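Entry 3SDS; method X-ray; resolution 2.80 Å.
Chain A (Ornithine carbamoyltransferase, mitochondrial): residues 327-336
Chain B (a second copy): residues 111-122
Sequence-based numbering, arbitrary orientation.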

# COMPACT_ATOMS: atom_id res chain seq x y z
N VAL A 327 -7.92 26.88 -9.08
CA VAL A 327 -7.59 25.50 -9.41
C VAL A 327 -6.78 24.69 -8.34
O VAL A 327 -7.21 23.60 -7.93
CB VAL A 327 -6.95 25.46 -10.83
CG1 VAL A 327 -5.82 24.46 -10.94
CG2 VAL A 327 -8.02 25.21 -11.87
N PHE A 328 -5.65 25.22 -7.89
CA PHE A 328 -4.81 24.51 -6.92
C PHE A 328 -5.38 24.50 -5.48
O PHE A 328 -5.41 23.44 -4.82
CB PHE A 328 -3.36 25.03 -6.97
CG PHE A 328 -2.72 24.90 -8.33
CD1 PHE A 328 -2.37 23.64 -8.84
CD2 PHE A 328 -2.50 26.03 -9.12
CE1 PHE A 328 -1.79 23.51 -10.11
CE2 PHE A 328 -1.94 25.91 -10.40
CZ PHE A 328 -1.57 24.65 -10.89
N PRO A 329 -5.85 25.65 -4.99
CA PRO A 329 -6.57 25.55 -3.71
C PRO A 329 -7.73 24.54 -3.76
O PRO A 329 -7.91 23.78 -2.80
CB PRO A 329 -7.08 26.98 -3.49
CG PRO A 329 -6.01 27.83 -4.14
CD PRO A 329 -5.65 27.06 -5.39
N GLU A 330 -8.48 24.52 -4.87
CA GLU A 330 -9.60 23.60 -5.08
C GLU A 330 -9.15 22.14 -5.02
O GLU A 330 -9.86 21.28 -4.47
CB GLU A 330 -10.25 23.87 -6.43
CG GLU A 330 -11.50 23.06 -6.70
CD GLU A 330 -12.03 23.19 -8.13
OE1 GLU A 330 -11.42 23.93 -8.94
OE2 GLU A 330 -13.06 22.54 -8.44
N ALA A 331 -7.98 21.85 -5.59
CA ALA A 331 -7.38 20.51 -5.56
C ALA A 331 -7.02 20.07 -4.13
O ALA A 331 -7.35 18.95 -3.73
CB ALA A 331 -6.17 20.44 -6.50
N GLU A 332 -6.35 20.95 -3.38
CA GLU A 332 -6.01 20.73 -1.97
C GLU A 332 -7.23 20.59 -1.04
O GLU A 332 -7.18 19.84 -0.05
CB GLU A 332 -5.08 21.84 -1.45
CG GLU A 332 -4.80 21.77 0.06
CD GLU A 332 -4.13 23.00 0.65
OE1 GLU A 332 -3.49 23.78 -0.09
OE2 GLU A 332 -4.25 23.19 1.88
N ASN A 333 -8.31 21.32 -1.34
CA ASN A 333 -9.51 21.21 -0.52
C ASN A 333 -10.15 19.80 -0.53
O ASN A 333 -11.10 19.55 0.23
CB ASN A 333 -10.53 22.29 -0.89
CG ASN A 333 -10.08 23.72 -0.47
OD1 ASN A 333 -9.29 23.90 0.47
ND2 ASN A 333 -10.61 24.73 -1.16
N ARG A 334 -9.65 18.89 -1.38
CA ARG A 334 -10.10 17.51 -1.35
C ARG A 334 -9.68 16.84 -0.03
O ARG A 334 -10.44 16.05 0.57
CB ARG A 334 -9.58 16.72 -2.55
CG ARG A 334 -10.37 16.92 -3.87
CD ARG A 334 -11.86 16.50 -3.77
NE ARG A 334 -12.05 15.04 -3.75
CZ ARG A 334 -12.03 14.27 -4.85
NH1 ARG A 334 -11.82 14.81 -6.04
NH2 ARG A 334 -12.21 12.95 -4.75
N LEU A 335 -8.47 17.18 0.43
CA LEU A 335 -7.93 16.62 1.65
C LEU A 335 -8.84 16.99 2.81
O LEU A 335 -9.25 16.12 3.59
CB LEU A 335 -6.49 17.07 1.89
CG LEU A 335 -5.82 16.72 3.24
CD1 LEU A 335 -5.86 15.22 3.58
CD2 LEU A 335 -4.39 17.23 3.34
N TRP A 336 -9.17 18.29 2.91
CA TRP A 336 -9.97 18.83 4.01
C TRP A 336 -11.43 18.31 3.96
O TRP A 336 -12.01 18.00 5.02
CB TRP A 336 -9.85 20.37 4.11
CG TRP A 336 -8.40 20.82 3.91
CD1 TRP A 336 -7.90 21.55 2.85
CD2 TRP A 336 -7.26 20.49 4.73
NE1 TRP A 336 -6.54 21.71 2.99
CE2 TRP A 336 -6.12 21.06 4.12
CE3 TRP A 336 -7.10 19.77 5.93
CZ2 TRP A 336 -4.83 20.94 4.66
CZ3 TRP A 336 -5.80 19.64 6.48
CH2 TRP A 336 -4.69 20.23 5.84
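Chain B, residues 111-122: LYDTSVVISSMV

Chain B brings a helix, beginning at Leu B111, against the helix of chain A, which spans all of 327-336. The two run in broadly the same direction: their N-to-C axes make an angle of 38°, with a signed crossing angle of -38°, and approach to 9.4 Å. Near the C-terminal end of the chain B stretch the regular turns give way. Ser B119 N and Ser B120 N make only weak backbone hydrogen bonds, Met B121 reaches phi/psi of -121/11°, and Val B122 is extended at -135/170°. The chain A helix is kinked near Arg A334 and Leu A335, whose N atoms bond to the O atoms of Ala A331 and Glu A332, three residues back rather than four. The register is set by two close backbone pairs: the CA atoms of Phe A328 and Val B117 lie 6.5 Å apart, those of Glu A332 and Ser B120 6.3 Å.

The first rule of this contact is one large knob in a mixed hole. Phe A328, pointing toward chain B with chi1 in m, sits among Tyr B112, Asp B113, Val B116 and Val B117, residues one helical turn apart in adjacent pairs. Its CD1 packs 3.5 Å from Val B116 CG1 and 3.8 Å from Val B117 CG2, the latter at the ring edge. At the far end of the ring, CZ lies 4.3 Å from Tyr B112 CE2 and 4.0 Å from Asp B113 OD1, again at the edge; that carboxylate oxygen is hydrogen-bonded elsewhere in the structure.

One turn on, the small Ala A331 faces chain B, its CB 4.0 Å from Val B117 CG1. Met B121, with chi angles m, t, m, then lays its sulfur along the chain A helix: SD is 3.9 Å from Ala A331 O and 3.9 Å from Leu A335 CB. A flexible thioether thus fills space beside the kinked turn.

No direct hydrogen bond joins the two stretches; the polar link between them is a water. Trp A336 NE1 donates to Glu A332 OE2 at 2.9 Å; separately, Glu A332 CB lies 3.8 Å from Ser B120 OG. That hydroxyl donates to Val B117 O at 2.9 Å and accepts from a water 3.1 Å from OG; the same water donates to Phe A328 O at 2.7 Å, bridging the chains beside the apolar packing.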

# COMPACT_ATOMS: atom_id res chain seq x y z
N LEU B 111 3.91 18.50 -15.79
CA LEU B 111 4.75 18.23 -14.60
C LEU B 111 4.59 19.28 -13.48
O LEU B 111 4.70 18.97 -12.28
CB LEU B 111 6.24 18.01 -14.94
CG LEU B 111 7.06 17.52 -13.72
CD1 LEU B 111 7.92 16.28 -14.00
CD2 LEU B 111 7.90 18.63 -13.07
N TYR B 112 4.32 20.52 -13.89
CA TYR B 112 4.05 21.61 -12.97
C TYR B 112 2.88 21.27 -12.04
O TYR B 112 3.04 21.25 -10.81
CB TYR B 112 3.80 22.89 -13.77
CG TYR B 112 3.71 24.16 -12.95
CD1 TYR B 112 4.87 24.78 -12.47
CD2 TYR B 112 2.47 24.74 -12.66
CE1 TYR B 112 4.79 25.95 -11.72
CE2 TYR B 112 2.39 25.92 -11.91
CZ TYR B 112 3.56 26.51 -11.45
OH TYR B 112 3.47 27.66 -10.72
N ASP B 113 1.73 20.95 -12.65
CA ASP B 113 0.49 20.63 -11.94
C ASP B 113 0.64 19.49 -10.91
O ASP B 113 0.35 19.66 -9.71
CB ASP B 113 -0.62 20.29 -12.95
CG ASP B 113 -0.97 21.46 -13.89
OD1 ASP B 113 -0.22 22.46 -13.95
OD2 ASP B 113 -2.02 21.37 -14.57
N THR B 114 1.11 18.33 -11.37
CA THR B 114 1.35 17.18 -10.50
C THR B 114 2.18 17.55 -9.26
O THR B 114 1.83 17.20 -8.12
CB THR B 114 2.06 16.09 -11.31
OG1 THR B 114 1.13 15.57 -12.27
CG2 THR B 114 2.55 14.96 -10.43
N SER B 115 3.27 18.25 -9.50
CA SER B 115 4.16 18.78 -8.48
C SER B 115 3.48 19.70 -7.44
O SER B 115 3.66 19.53 -6.24
CB SER B 115 5.30 19.52 -9.19
OG SER B 115 6.40 19.67 -8.34
N VAL B 116 2.70 20.69 -7.88
CA VAL B 116 2.07 21.61 -6.94
C VAL B 116 1.02 20.88 -6.10
O VAL B 116 1.02 21.00 -4.86
CB VAL B 116 1.46 22.85 -7.63
CG1 VAL B 116 0.38 23.52 -6.75
CG2 VAL B 116 2.54 23.84 -8.02
N VAL B 117 0.18 20.09 -6.78
CA VAL B 117 -0.95 19.35 -6.19
C VAL B 117 -0.58 18.28 -5.16
O VAL B 117 -1.12 18.27 -4.05
CB VAL B 117 -1.86 18.74 -7.30
CG1 VAL B 117 -3.01 17.92 -6.70
CG2 VAL B 117 -2.42 19.86 -8.17
N ILE B 118 0.31 17.36 -5.52
CA ILE B 118 0.72 16.29 -4.59
C ILE B 118 1.43 16.86 -3.37
O ILE B 118 1.11 16.48 -2.24
CB ILE B 118 1.59 15.19 -5.27
CG1 ILE B 118 0.77 14.49 -6.36
CG2 ILE B 118 2.07 14.16 -4.26
CD1 ILE B 118 1.39 13.21 -6.94
N SER B 119 2.35 17.80 -3.60
CA SER B 119 3.12 18.39 -2.50
C SER B 119 2.25 19.17 -1.49
O SER B 119 2.66 19.36 -0.34
CB SER B 119 4.29 19.26 -3.01
OG SER B 119 3.85 20.50 -3.52
N SER B 120 1.07 19.60 -1.92
CA SER B 120 0.20 20.35 -1.02
C SER B 120 -0.58 19.47 -0.03
O SER B 120 -1.17 19.98 0.94
CB SER B 120 -0.71 21.32 -1.80
OG SER B 120 -1.68 20.65 -2.58
N MET B 121 -0.56 18.15 -0.25
CA MET B 121 -1.31 17.18 0.60
C MET B 121 -0.39 16.12 1.25
O MET B 121 -0.88 15.15 1.82
CB MET B 121 -2.49 16.52 -0.15
CG MET B 121 -3.53 17.48 -0.79
SD MET B 121 -4.94 16.68 -1.66
CE MET B 121 -4.26 16.16 -3.23
N VAL B 122 0.93 16.30 1.17
CA VAL B 122 1.89 15.42 1.87
C VAL B 122 2.97 16.23 2.58
O VAL B 122 3.09 17.45 2.35
CB VAL B 122 2.56 14.35 0.92
CG1 VAL B 122 1.50 13.61 0.07
CG2 VAL B 122 3.61 14.97 0.03
O HOH W 1 -2.91 22.47 -4.75